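Local coordinates for protein RNA-dependent RNA Polymerase (Bombyx mori cytoplasmic polyhedrosis virus, PDB 6TZ0) that catalyses RNA-directed RNA synthesis, transcribing the viral double-stranded genome conservatively and probably replicating it as well, at residues 1059-1063 with 1157-1161; 460-466 with 578-582; 138-142 with 740-745. All blocks are in the same frame, centred on the assembly; numbering follows the deposited sequence.

Contact 1 of 3, residues 1059-1063 with 1157-1161; sequences FALLG and SAERL
Leu1062 and Leu1161 meet through their CD1 methyls, 4.2 Å apart, where the end of helix 1054-1062 comes up against the turn 1157-1161. The Leu1062 side chain works mainly through this one branch: CD1 reaches the CB of Ala1158 at 3.8 Å and lies alongside Ser1157 OG at 3.4 Å. With CG anti to the carbonyl carbon (chi1 -81°) and a further turn at chi2, CD1 is brought to the 3-10 segment. Leu1061, one residue earlier, meets the same partner differently. Its side chain and that of Leu1161 stand at about a right angle, touching through the two CD2 methyls at 4.1 Å. Leu1161 thus offers one methyl to each helix leucine, and Ile1186 of helix 1174-1188 touches both Leu1062 and Leu1161, extending the apolar cluster. Arg1160 takes the polar flank. Its guanidinium presents a face to Leu1061 O, with NH2 3.2 Å from that oxygen but badly angled for a hydrogen bond, while Ala1060 O lies farther off near the plane at the edge. Asp1032 makes a long, weak ion pair with Arg1160 NE. The helix ends here, Gly1063 N bonding back to Phe1059 O before the glycine leaves with positive phi. Ser1157 OG is held within its own loop by Asn1154 O and Ser1152 OG, so it can border a methyl without needing a partner on the helix. The chemistry therefore implies a joint within the C-terminal region that rests on aliphatic contact, with the arginine's charge probably favoured by the carbonyls at the helix end and by the distant Asp1032.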
ATOM      1  N   PHE A1059      13.195 -26.512 -23.736  1.00 31.48           N
ATOM      2  CA  PHE A1059      12.911 -25.410 -24.650  1.00 31.48           C
ATOM      3  C   PHE A1059      13.161 -25.828 -26.092  1.00 31.48           C
ATOM      4  O   PHE A1059      12.393 -25.474 -26.991  1.00 31.48           O
ATOM      5  CB  PHE A1059      13.766 -24.209 -24.264  1.00 31.48           C
ATOM      6  CG  PHE A1059      13.374 -22.918 -24.926  1.00 31.48           C
ATOM      7  CD1 PHE A1059      12.214 -22.262 -24.554  1.00 31.48           C
ATOM      8  CD2 PHE A1059      14.198 -22.323 -25.864  1.00 31.48           C
ATOM      9  CE1 PHE A1059      11.867 -21.063 -25.135  1.00 31.48           C
ATOM     10  CE2 PHE A1059      13.852 -21.120 -26.447  1.00 31.48           C
ATOM     11  CZ  PHE A1059      12.685 -20.496 -26.086  1.00 31.48           C
ATOM     12  N   ALA A1060      14.209 -26.621 -26.318  1.00 31.44           N
ATOM     13  CA  ALA A1060      14.535 -27.128 -27.643  1.00 31.44           C
ATOM     14  C   ALA A1060      13.542 -28.165 -28.145  1.00 31.44           C
ATOM     15  O   ALA A1060      13.504 -28.427 -29.349  1.00 31.44           O
ATOM     16  CB  ALA A1060      15.936 -27.732 -27.629  1.00 31.44           C
ATOM     17  N   LEU A1061      12.778 -28.795 -27.259  1.00 33.28           N
ATOM     18  CA  LEU A1061      11.767 -29.752 -27.689  1.00 33.28           C
ATOM     19  C   LEU A1061      10.379 -29.142 -27.811  1.00 33.28           C
ATOM     20  O   LEU A1061       9.716 -29.324 -28.833  1.00 33.28           O
ATOM     21  CB  LEU A1061      11.704 -30.946 -26.736  1.00 33.28           C
ATOM     22  CG  LEU A1061      12.833 -31.965 -26.713  1.00 33.28           C
ATOM     23  CD1 LEU A1061      12.530 -32.972 -25.639  1.00 33.28           C
ATOM     24  CD2 LEU A1061      12.968 -32.641 -28.050  1.00 33.28           C
ATOM     25  N   LEU A1062       9.915 -28.433 -26.783  1.00 34.53           N
ATOM     26  CA  LEU A1062       8.536 -27.959 -26.758  1.00 34.53           C
ATOM     27  C   LEU A1062       8.375 -26.570 -27.348  1.00 34.53           C
ATOM     28  O   LEU A1062       7.286 -26.230 -27.819  1.00 34.53           O
ATOM     29  CB  LEU A1062       7.984 -27.940 -25.331  1.00 34.53           C
ATOM     30  CG  LEU A1062       7.454 -29.216 -24.676  1.00 34.53           C
ATOM     31  CD1 LEU A1062       6.427 -29.903 -25.557  1.00 34.53           C
ATOM     32  CD2 LEU A1062       8.554 -30.162 -24.268  1.00 34.53           C
ATOM     33  N   GLY A1063       9.419 -25.755 -27.310  1.00 35.06           N
ATOM     34  CA  GLY A1063       9.363 -24.409 -27.839  1.00 35.06           C
ATOM     35  C   GLY A1063       8.988 -23.394 -26.781  1.00 35.06           C
ATOM     36  O   GLY A1063       8.877 -23.687 -25.588  1.00 35.06           O
ATOM     37  N   SER A1157       1.875 -28.334 -28.158  1.00 42.08           N
ATOM     38  CA  SER A1157       3.274 -28.299 -28.564  1.00 42.08           C
ATOM     39  C   SER A1157       3.989 -29.640 -28.425  1.00 42.08           C
ATOM     40  O   SER A1157       5.124 -29.763 -28.893  1.00 42.08           O
ATOM     41  CB  SER A1157       4.021 -27.247 -27.753  1.00 42.08           C
ATOM     42  OG  SER A1157       4.086 -27.617 -26.391  1.00 42.08           O
ATOM     43  N   ALA A1158       3.365 -30.639 -27.809  1.00 44.47           N
ATOM     44  CA  ALA A1158       3.950 -31.961 -27.676  1.00 44.47           C
ATOM     45  C   ALA A1158       3.416 -32.968 -28.682  1.00 44.47           C
ATOM     46  O   ALA A1158       3.822 -34.132 -28.633  1.00 44.47           O
ATOM     47  CB  ALA A1158       3.719 -32.498 -26.265  1.00 44.47           C
ATOM     48  N   GLU A1159       2.526 -32.564 -29.594  1.00 48.72           N
ATOM     49  CA  GLU A1159       1.937 -33.540 -30.503  1.00 48.72           C
ATOM     50  C   GLU A1159       2.904 -33.957 -31.598  1.00 48.72           C
ATOM     51  O   GLU A1159       2.679 -34.982 -32.247  1.00 48.72           O
ATOM     52  CB  GLU A1159       0.638 -33.009 -31.119  1.00 48.72           C
ATOM     53  CG  GLU A1159       0.766 -31.891 -32.145  1.00 48.72           C
ATOM     54  CD  GLU A1159       0.744 -32.377 -33.589  1.00 48.72           C
ATOM     55  OE1 GLU A1159       0.259 -33.500 -33.841  1.00 48.72           O
ATOM     56  OE2 GLU A1159       1.203 -31.624 -34.476  1.00 48.72           O
ATOM     57  N   ARG A1160       3.976 -33.199 -31.815  1.00 43.30           N
ATOM     58  CA  ARG A1160       4.954 -33.584 -32.817  1.00 43.30           C
ATOM     59  C   ARG A1160       5.942 -34.609 -32.281  1.00 43.30           C
ATOM     60  O   ARG A1160       6.721 -35.166 -33.059  1.00 43.30           O
ATOM     61  CB  ARG A1160       5.687 -32.336 -33.331  1.00 43.30           C
ATOM     62  CG  ARG A1160       6.777 -31.760 -32.438  1.00 43.30           C
ATOM     63  CD  ARG A1160       8.129 -32.103 -33.041  1.00 43.30           C
ATOM     64  NE  ARG A1160       9.271 -31.746 -32.218  1.00 43.30           N
ATOM     65  CZ  ARG A1160       9.952 -30.618 -32.330  1.00 43.30           C
ATOM     66  NH1 ARG A1160       9.598 -29.719 -33.231  1.00 43.30           N
ATOM     67  NH2 ARG A1160      10.991 -30.399 -31.542  1.00 43.30           N
ATOM     68  N   LEU A1161       5.922 -34.873 -30.976  1.00 43.20           N
ATOM     69  CA  LEU A1161       6.939 -35.679 -30.319  1.00 43.20           C
ATOM     70  C   LEU A1161       6.513 -37.115 -30.059  1.00 43.20           C
ATOM     71  O   LEU A1161       7.380 -37.964 -29.836  1.00 43.20           O
ATOM     72  CB  LEU A1161       7.325 -35.032 -28.987  1.00 43.20           C
ATOM     73  CG  LEU A1161       8.061 -33.702 -29.075  1.00 43.20           C
ATOM     74  CD1 LEU A1161       8.164 -33.074 -27.708  1.00 43.20           C
ATOM     75  CD2 LEU A1161       9.438 -33.939 -29.643  1.00 43.20           C
TER

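Contact 2 of 3, residues 460-466 with 578-582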
ATOM      1  N   TYR A 460     -22.567   9.005   5.468  1.00 29.82           N
ATOM      2  CA  TYR A 460     -21.824   8.982   4.215  1.00 29.82           C
ATOM      3  C   TYR A 460     -22.090  10.224   3.374  1.00 29.82           C
ATOM      4  O   TYR A 460     -21.208  10.664   2.630  1.00 29.82           O
ATOM      5  CB  TYR A 460     -22.175   7.717   3.433  1.00 29.82           C
ATOM      6  CG  TYR A 460     -21.502   7.595   2.088  1.00 29.82           C
ATOM      7  CD1 TYR A 460     -20.153   7.294   1.989  1.00 29.82           C
ATOM      8  CD2 TYR A 460     -22.224   7.764   0.916  1.00 29.82           C
ATOM      9  CE1 TYR A 460     -19.540   7.179   0.759  1.00 29.82           C
ATOM     10  CE2 TYR A 460     -21.623   7.645  -0.316  1.00 29.82           C
ATOM     11  CZ  TYR A 460     -20.282   7.358  -0.387  1.00 29.82           C
ATOM     12  OH  TYR A 460     -19.679   7.248  -1.612  1.00 29.82           O
ATOM     13  N   ARG A 461     -23.276  10.811   3.493  1.00 26.42           N
ATOM     14  CA  ARG A 461     -23.657  11.988   2.729  1.00 26.42           C
ATOM     15  C   ARG A 461     -23.518  13.277   3.525  1.00 26.42           C
ATOM     16  O   ARG A 461     -23.952  14.329   3.054  1.00 26.42           O
ATOM     17  CB  ARG A 461     -25.096  11.853   2.239  1.00 26.42           C
ATOM     18  CG  ARG A 461     -25.365  10.651   1.364  1.00 26.42           C
ATOM     19  CD  ARG A 461     -24.741  10.768  -0.003  1.00 26.42           C
ATOM     20  NE  ARG A 461     -25.115   9.640  -0.847  1.00 26.42           N
ATOM     21  CZ  ARG A 461     -24.671   9.439  -2.079  1.00 26.42           C
ATOM     22  NH1 ARG A 461     -23.828  10.291  -2.631  1.00 26.42           N
ATOM     23  NH2 ARG A 461     -25.073   8.380  -2.756  1.00 26.42           N
ATOM     24  N   THR A 462     -22.938  13.220   4.713  1.00 28.23           N
ATOM     25  CA  THR A 462     -22.849  14.355   5.618  1.00 28.23           C
ATOM     26  C   THR A 462     -21.504  15.036   5.468  1.00 28.23           C
ATOM     27  O   THR A 462     -20.470  14.366   5.567  1.00 28.23           O
ATOM     28  CB  THR A 462     -23.039  13.894   7.057  1.00 28.23           C
ATOM     29  OG1 THR A 462     -24.327  13.286   7.191  1.00 28.23           O
ATOM     30  CG2 THR A 462     -22.943  15.055   8.017  1.00 28.23           C
ATOM     31  N   PRO A 463     -21.470  16.350   5.230  1.00 28.75           N
ATOM     32  CA  PRO A 463     -20.188  17.016   4.950  1.00 28.75           C
ATOM     33  C   PRO A 463     -19.265  17.143   6.153  1.00 28.75           C
ATOM     34  O   PRO A 463     -18.061  17.341   5.961  1.00 28.75           O
ATOM     35  CB  PRO A 463     -20.619  18.397   4.439  1.00 28.75           C
ATOM     36  CG  PRO A 463     -22.020  18.221   4.002  1.00 28.75           C
ATOM     37  CD  PRO A 463     -22.613  17.226   4.930  1.00 28.75           C
ATOM     38  N   GLU A 464     -19.772  17.029   7.380  1.00 33.47           N
ATOM     39  CA  GLU A 464     -18.924  17.175   8.556  1.00 33.47           C
ATOM     40  C   GLU A 464     -18.039  15.965   8.809  1.00 33.47           C
ATOM     41  O   GLU A 464     -17.124  16.054   9.634  1.00 33.47           O
ATOM     42  CB  GLU A 464     -19.784  17.453   9.785  1.00 33.47           C
ATOM     43  CG  GLU A 464     -20.431  18.824   9.761  1.00 33.47           C
ATOM     44  CD  GLU A 464     -19.418  19.948   9.904  1.00 33.47           C
ATOM     45  OE1 GLU A 464     -18.418  19.763  10.630  1.00 33.47           O
ATOM     46  OE2 GLU A 464     -19.611  21.014   9.282  1.00 33.47           O
ATOM     47  N   ARG A 465     -18.292  14.856   8.115  1.00 30.99           N
ATOM     48  CA  ARG A 465     -17.459  13.664   8.207  1.00 30.99           C
ATOM     49  C   ARG A 465     -16.020  13.935   7.771  1.00 30.99           C
ATOM     50  O   ARG A 465     -15.069  13.452   8.400  1.00 30.99           O
ATOM     51  CB  ARG A 465     -18.103  12.566   7.364  1.00 30.99           C
ATOM     52  CG  ARG A 465     -17.315  11.309   7.252  1.00 30.99           C
ATOM     53  CD  ARG A 465     -18.141  10.193   6.661  1.00 30.99           C
ATOM     54  NE  ARG A 465     -18.633  10.440   5.309  1.00 30.99           N
ATOM     55  CZ  ARG A 465     -17.975  10.133   4.197  1.00 30.99           C
ATOM     56  NH1 ARG A 465     -18.522  10.379   3.018  1.00 30.99           N
ATOM     57  NH2 ARG A 465     -16.775   9.576   4.260  1.00 30.99           N
ATOM     58  N   ILE A 466     -15.845  14.760   6.739  1.00 30.72           N
ATOM     59  CA  ILE A 466     -14.518  15.064   6.214  1.00 30.72           C
ATOM     60  C   ILE A 466     -13.722  15.906   7.208  1.00 30.72           C
ATOM     61  O   ILE A 466     -12.539  15.646   7.475  1.00 30.72           O
ATOM     62  CB  ILE A 466     -14.657  15.776   4.859  1.00 30.72           C
ATOM     63  CG1 ILE A 466     -15.521  14.947   3.901  1.00 30.72           C
ATOM     64  CG2 ILE A 466     -13.305  16.060   4.272  1.00 30.72           C
ATOM     65  CD1 ILE A 466     -14.983  13.576   3.594  1.00 30.72           C
ATOM     66  N   ARG A 578     -22.938  14.553  -7.379  1.00 26.02           N
ATOM     67  CA  ARG A 578     -23.178  13.570  -6.320  1.00 26.02           C
ATOM     68  C   ARG A 578     -22.018  12.577  -6.192  1.00 26.02           C
ATOM     69  O   ARG A 578     -22.131  11.401  -6.530  1.00 26.02           O
ATOM     70  CB  ARG A 578     -24.503  12.821  -6.539  1.00 26.02           C
ATOM     71  CG  ARG A 578     -25.740  13.483  -5.975  1.00 26.02           C
ATOM     72  CD  ARG A 578     -26.143  14.674  -6.784  1.00 26.02           C
ATOM     73  NE  ARG A 578     -27.448  15.189  -6.427  1.00 26.02           N
ATOM     74  CZ  ARG A 578     -27.943  16.310  -6.927  1.00 26.02           C
ATOM     75  NH1 ARG A 578     -29.142  16.716  -6.571  1.00 26.02           N
ATOM     76  NH2 ARG A 578     -27.231  17.025  -7.781  1.00 26.02           N
ATOM     77  N   PHE A 579     -20.876  13.087  -5.733  1.00 25.63           N
ATOM     78  CA  PHE A 579     -19.786  12.166  -5.427  1.00 25.63           C
ATOM     79  C   PHE A 579     -19.842  11.657  -3.991  1.00 25.63           C
ATOM     80  O   PHE A 579     -20.029  10.463  -3.764  1.00 25.63           O
ATOM     81  CB  PHE A 579     -18.427  12.804  -5.726  1.00 25.63           C
ATOM     82  CG  PHE A 579     -17.265  12.021  -5.189  1.00 25.63           C
ATOM     83  CD1 PHE A 579     -17.022  10.726  -5.609  1.00 25.63           C
ATOM     84  CD2 PHE A 579     -16.387  12.603  -4.295  1.00 25.63           C
ATOM     85  CE1 PHE A 579     -15.950  10.014  -5.108  1.00 25.63           C
ATOM     86  CE2 PHE A 579     -15.314  11.898  -3.803  1.00 25.63           C
ATOM     87  CZ  PHE A 579     -15.093  10.606  -4.211  1.00 25.63           C
ATOM     88  N   GLY A 580     -19.682  12.525  -3.013  1.00 25.04           N
ATOM     89  CA  GLY A 580     -19.701  12.057  -1.651  1.00 25.04           C
ATOM     90  C   GLY A 580     -20.832  12.669  -0.868  1.00 25.04           C
ATOM     91  O   GLY A 580     -22.004  12.332  -1.038  1.00 25.04           O
ATOM     92  N   PRO A 581     -20.479  13.572   0.046  1.00 23.22           N
ATOM     93  CA  PRO A 581     -21.453  14.531   0.560  1.00 23.22           C
ATOM     94  C   PRO A 581     -21.628  15.745  -0.332  1.00 23.22           C
ATOM     95  O   PRO A 581     -22.348  16.674   0.046  1.00 23.22           O
ATOM     96  CB  PRO A 581     -20.845  14.926   1.905  1.00 23.22           C
ATOM     97  CG  PRO A 581     -19.396  14.772   1.709  1.00 23.22           C
ATOM     98  CD  PRO A 581     -19.210  13.619   0.786  1.00 23.22           C
ATOM     99  N   TYR A 582     -20.992  15.754  -1.498  1.00 22.59           N
ATOM    100  CA  TYR A 582     -20.938  16.907  -2.376  1.00 22.59           C
ATOM    101  C   TYR A 582     -21.954  16.767  -3.493  1.00 22.59           C
ATOM    102  O   TYR A 582     -22.322  15.663  -3.888  1.00 22.59           O
ATOM    103  CB  TYR A 582     -19.545  17.063  -2.973  1.00 22.59           C
ATOM    104  CG  TYR A 582     -18.477  17.219  -1.934  1.00 22.59           C
ATOM    105  CD1 TYR A 582     -18.307  18.416  -1.268  1.00 22.59           C
ATOM    106  CD2 TYR A 582     -17.631  16.167  -1.629  1.00 22.59           C
ATOM    107  CE1 TYR A 582     -17.334  18.561  -0.319  1.00 22.59           C
ATOM    108  CE2 TYR A 582     -16.654  16.301  -0.682  1.00 22.59           C
ATOM    109  CZ  TYR A 582     -16.510  17.501  -0.029  1.00 22.59           C
ATOM    110  OH  TYR A 582     -15.535  17.642   0.918  1.00 22.59           O
TER
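Arg461 reaches Gly580 by doubling back on itself. Its CB leads away from 578-582, but CG lies beside the backbone N and the chain folds again at chi2 (-71°), returning CD to 3.3 Å from Gly580 O. Beyond CD the chain runs extended, taking NE and CZ past the same carbonyl. At the tip, NH1 donates to Gly580 O at 3.2 Å with an N-H...O angle of 154°, arriving in the carbonyl plane on a lone pair. The guanidinium is held on a face as well: Tyr460 CE2 sits over its centre, 3.9 Å above the plane. NH2 forms a salt bridge with Asp414, whose other carboxylate oxygen bonds Tyr460 OH, so one acid positions both the arginine and the ring against it. In the fold, this ties the turn leading into helix 464-469 to the loop between helix 557-573 and strand 585-591 of the central polymerase domain, probably within the fingers of its right-hand architecture. Pro581 fills the middle of the joint. Its CB rests 3.4 Å from Arg461 O, and its ring and that of Pro463 slide past each other in opposite directions, CG of Pro463 being 4.1 Å from CB of Pro581. Arg465 crosses Pro581 at about a right angle; its NH1 bonds Tyr460 O at 2.7 Å, and its NH2 is salt-bridged to Asp495. Tyr582 OH approaches Ile466 CG1 at 4.0 Å. On the outer side, Asn170 of the Viral structural protein 4 chain hydrogen-bonds Thr462 OG1, and Ala177 of that chain packs on Arg461.

Contact 3 of 3, residues 138-142 with 740-745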
ATOM      1  N   ARG A 138      13.806 -13.772  15.950  1.00 51.72           N
ATOM      2  CA  ARG A 138      13.254 -15.066  15.564  1.00 51.72           C
ATOM      3  C   ARG A 138      12.368 -14.886  14.333  1.00 51.72           C
ATOM      4  O   ARG A 138      11.281 -14.304  14.395  1.00 51.72           O
ATOM      5  CB  ARG A 138      12.550 -15.758  16.734  1.00 51.72           C
ATOM      6  CG  ARG A 138      11.433 -15.044  17.458  1.00 51.72           C
ATOM      7  CD  ARG A 138      10.975 -15.889  18.624  1.00 51.72           C
ATOM      8  NE  ARG A 138      10.327 -17.132  18.222  1.00 51.72           N
ATOM      9  CZ  ARG A 138       9.022 -17.251  18.009  1.00 51.72           C
ATOM     10  NH1 ARG A 138       8.235 -16.203  18.178  1.00 51.72           N
ATOM     11  NH2 ARG A 138       8.505 -18.417  17.653  1.00 51.72           N
ATOM     12  N   LYS A 139      12.879 -15.339  13.190  1.00 49.47           N
ATOM     13  CA  LYS A 139      12.215 -15.224  11.892  1.00 49.47           C
ATOM     14  C   LYS A 139      12.364 -16.574  11.208  1.00 49.47           C
ATOM     15  O   LYS A 139      13.283 -16.769  10.415  1.00 49.47           O
ATOM     16  CB  LYS A 139      12.840 -14.122  11.053  1.00 49.47           C
ATOM     17  CG  LYS A 139      12.612 -12.737  11.548  1.00 49.47           C
ATOM     18  CD  LYS A 139      13.336 -11.773  10.668  1.00 49.47           C
ATOM     19  CE  LYS A 139      13.119 -10.379  11.165  1.00 49.47           C
ATOM     20  NZ  LYS A 139      11.700  -9.970  10.975  1.00 49.47           N
ATOM     21  N   SER A 140      11.458 -17.491  11.489  1.00 47.43           N
ATOM     22  CA  SER A 140      11.547 -18.827  10.930  1.00 47.43           C
ATOM     23  C   SER A 140      10.265 -19.147  10.184  1.00 47.43           C
ATOM     24  O   SER A 140       9.169 -18.812  10.641  1.00 47.43           O
ATOM     25  CB  SER A 140      11.810 -19.856  12.014  1.00 47.43           C
ATOM     26  OG  SER A 140      10.717 -19.938  12.903  1.00 47.43           O
ATOM     27  N   ARG A 141      10.408 -19.793   9.035  1.00 46.34           N
ATOM     28  CA  ARG A 141       9.256 -20.009   8.179  1.00 46.34           C
ATOM     29  C   ARG A 141       8.500 -21.288   8.510  1.00 46.34           C
ATOM     30  O   ARG A 141       7.265 -21.289   8.504  1.00 46.34           O
ATOM     31  CB  ARG A 141       9.692 -20.007   6.712  1.00 46.34           C
ATOM     32  CG  ARG A 141       8.529 -20.042   5.736  1.00 46.34           C
ATOM     33  CD  ARG A 141       8.988 -19.916   4.310  1.00 46.34           C
ATOM     34  NE  ARG A 141       9.511 -18.595   4.001  1.00 46.34           N
ATOM     35  CZ  ARG A 141       8.770 -17.580   3.573  1.00 46.34           C
ATOM     36  NH1 ARG A 141       7.470 -17.729   3.389  1.00 46.34           N
ATOM     37  NH2 ARG A 141       9.338 -16.416   3.316  1.00 46.34           N
ATOM     38  N   PHE A 142       9.195 -22.377   8.825  1.00 49.66           N
ATOM     39  CA  PHE A 142       8.523 -23.664   8.916  1.00 49.66           C
ATOM     40  C   PHE A 142       8.566 -24.280  10.304  1.00 49.66           C
ATOM     41  O   PHE A 142       7.552 -24.808  10.773  1.00 49.66           O
ATOM     42  CB  PHE A 142       9.124 -24.637   7.897  1.00 49.66           C
ATOM     43  CG  PHE A 142       8.943 -24.202   6.481  1.00 49.66           C
ATOM     44  CD1 PHE A 142       7.690 -24.210   5.897  1.00 49.66           C
ATOM     45  CD2 PHE A 142      10.027 -23.812   5.720  1.00 49.66           C
ATOM     46  CE1 PHE A 142       7.518 -23.821   4.589  1.00 49.66           C
ATOM     47  CE2 PHE A 142       9.859 -23.428   4.411  1.00 49.66           C
ATOM     48  CZ  PHE A 142       8.604 -23.435   3.846  1.00 49.66           C
ATOM     49  N   SER A 740      13.498 -16.175   0.192  1.00 42.12           N
ATOM     50  CA  SER A 740      13.985 -16.765   1.430  1.00 42.12           C
ATOM     51  C   SER A 740      13.140 -17.984   1.748  1.00 42.12           C
ATOM     52  O   SER A 740      11.951 -17.861   2.054  1.00 42.12           O
ATOM     53  CB  SER A 740      13.931 -15.763   2.575  1.00 42.12           C
ATOM     54  OG  SER A 740      14.479 -16.326   3.749  1.00 42.12           O
ATOM     55  N   LEU A 741      13.759 -19.154   1.692  1.00 42.77           N
ATOM     56  CA  LEU A 741      13.086 -20.384   2.071  1.00 42.77           C
ATOM     57  C   LEU A 741      12.986 -20.565   3.578  1.00 42.77           C
ATOM     58  O   LEU A 741      12.385 -21.547   4.021  1.00 42.77           O
ATOM     59  CB  LEU A 741      13.819 -21.585   1.471  1.00 42.77           C
ATOM     60  CG  LEU A 741      13.881 -21.731  -0.045  1.00 42.77           C
ATOM     61  CD1 LEU A 741      14.756 -22.908  -0.420  1.00 42.77           C
ATOM     62  CD2 LEU A 741      12.496 -21.900  -0.617  1.00 42.77           C
ATOM     63  N   TRP A 742      13.553 -19.662   4.378  1.00 43.37           N
ATOM     64  CA  TRP A 742      13.764 -19.940   5.789  1.00 43.37           C
ATOM     65  C   TRP A 742      13.252 -18.865   6.738  1.00 43.37           C
ATOM     66  O   TRP A 742      13.000 -19.185   7.905  1.00 43.37           O
ATOM     67  CB  TRP A 742      15.259 -20.174   6.058  1.00 43.37           C
ATOM     68  CG  TRP A 742      15.847 -21.209   5.135  1.00 43.37           C
ATOM     69  CD1 TRP A 742      16.706 -20.980   4.095  1.00 43.37           C
ATOM     70  CD2 TRP A 742      15.543 -22.602   5.104  1.00 43.37           C
ATOM     71  NE1 TRP A 742      16.992 -22.159   3.452  1.00 43.37           N
ATOM     72  CE2 TRP A 742      16.288 -23.170   4.054  1.00 43.37           C
ATOM     73  CE3 TRP A 742      14.735 -23.428   5.881  1.00 43.37           C
ATOM     74  CZ2 TRP A 742      16.237 -24.523   3.758  1.00 43.37           C
ATOM     75  CZ3 TRP A 742      14.686 -24.771   5.588  1.00 43.37           C
ATOM     76  CH2 TRP A 742      15.435 -25.307   4.537  1.00 43.37           C
ATOM     77  N   THR A 743      13.090 -17.621   6.300  1.00 46.04           N
ATOM     78  CA  THR A 743      12.636 -16.544   7.168  1.00 46.04           C
ATOM     79  C   THR A 743      11.280 -16.023   6.700  1.00 46.04           C
ATOM     80  O   THR A 743      10.813 -16.347   5.610  1.00 46.04           O
ATOM     81  CB  THR A 743      13.660 -15.405   7.215  1.00 46.04           C
ATOM     82  OG1 THR A 743      13.798 -14.834   5.912  1.00 46.04           O
ATOM     83  CG2 THR A 743      15.012 -15.920   7.659  1.00 46.04           C
ATOM     84  N   ARG A 744      10.646 -15.210   7.548  1.00 52.09           N
ATOM     85  CA  ARG A 744       9.346 -14.623   7.245  1.00 52.09           C
ATOM     86  C   ARG A 744       9.320 -13.146   7.601  1.00 52.09           C
ATOM     87  O   ARG A 744      10.260 -12.598   8.180  1.00 52.09           O
ATOM     88  CB  ARG A 744       8.202 -15.303   7.996  1.00 52.09           C
ATOM     89  CG  ARG A 744       7.895 -16.679   7.539  1.00 52.09           C
ATOM     90  CD  ARG A 744       6.738 -17.254   8.315  1.00 52.09           C
ATOM     91  NE  ARG A 744       5.497 -16.552   8.023  1.00 52.09           N
ATOM     92  CZ  ARG A 744       4.692 -16.865   7.014  1.00 52.09           C
ATOM     93  NH1 ARG A 744       5.002 -17.866   6.206  1.00 52.09           N
ATOM     94  NH2 ARG A 744       3.577 -16.178   6.813  1.00 52.09           N
ATOM     95  N   GLU A 745       8.208 -12.504   7.236  1.00 59.08           N
ATOM     96  CA  GLU A 745       7.944 -11.144   7.687  1.00 59.08           C
ATOM     97  C   GLU A 745       7.350 -11.140   9.086  1.00 59.08           C
ATOM     98  O   GLU A 745       7.741 -10.331   9.933  1.00 59.08           O
ATOM     99  CB  GLU A 745       7.015 -10.434   6.702  1.00 59.08           C
ATOM    100  CG  GLU A 745       6.665  -9.012   7.101  1.00 59.08           C
ATOM    101  CD  GLU A 745       5.811  -8.299   6.076  1.00 59.08           C
ATOM    102  OE1 GLU A 745       5.465  -8.920   5.049  1.00 59.08           O
ATOM    103  OE2 GLU A 745       5.489  -7.112   6.297  1.00 59.08           O
TER
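Lys139 lies along the backbone of 740-745, its CB 4.1 Å from Thr743 CB and its CD 4.0 Å from Arg744 O. The two segments run in roughly opposing directions, and from Lys139 to Ser140 they are joined by a pair of CA-H...O contacts: Thr743 CA approaches Lys139 O at 3.3 Å, and Ser140 CA approaches Trp742 O. Next comes Arg141, whose backbone N donates to that same Trp742 O at 2.9 Å. Its side chain starts out opposite the backbone N (chi1 -172°) and bends at chi3, carrying the guanidinium in beside the carbonyls of Ser740 and Thr743; NH2 is 2.7 Å from Thr743 O. Arg744 crosses it at about a right angle, laying CG over the centre of the guanidinium face. The two guanidinium planes are 63° apart, and Glu759 of helix 754-766 makes salt bridges to both NH1 groups, which probably offsets their like charges. Phe142 turns its ring edge to Leu741 O, with CE2 3.2 Å away, while Arg141 CG covers one ring face. This loop-to-loop contact joins the N-terminal region to the loop before helix 754-766 close to an ATP site: the Phe142 side chain is about 8 Å from that of Arg147, a residue seen to bind ATP, although no ATP is bound to this chain in the model.

In the fold
Contact 3 closes the longest loop, and contact 2 is nested inside it, although their centres are 45 Å apart. The magnesium-binding residues Asp547, Asp680 and Asp681 all fall in sequence between the two segments of contact 3, and Asp547 also lies between those of contact 2. Contact 1 opens only after contact 3 has closed, and belongs to the C-terminal region; its centre is 39 Å from that of contact 3 and 60 Å from that of contact 2. None touches another, the nearest atoms of any two being at least about 24 Å apart. Contact 3 lies near residues of an ATP site unoccupied in this model, whereas contacts 1 and 2 lie away from known sites.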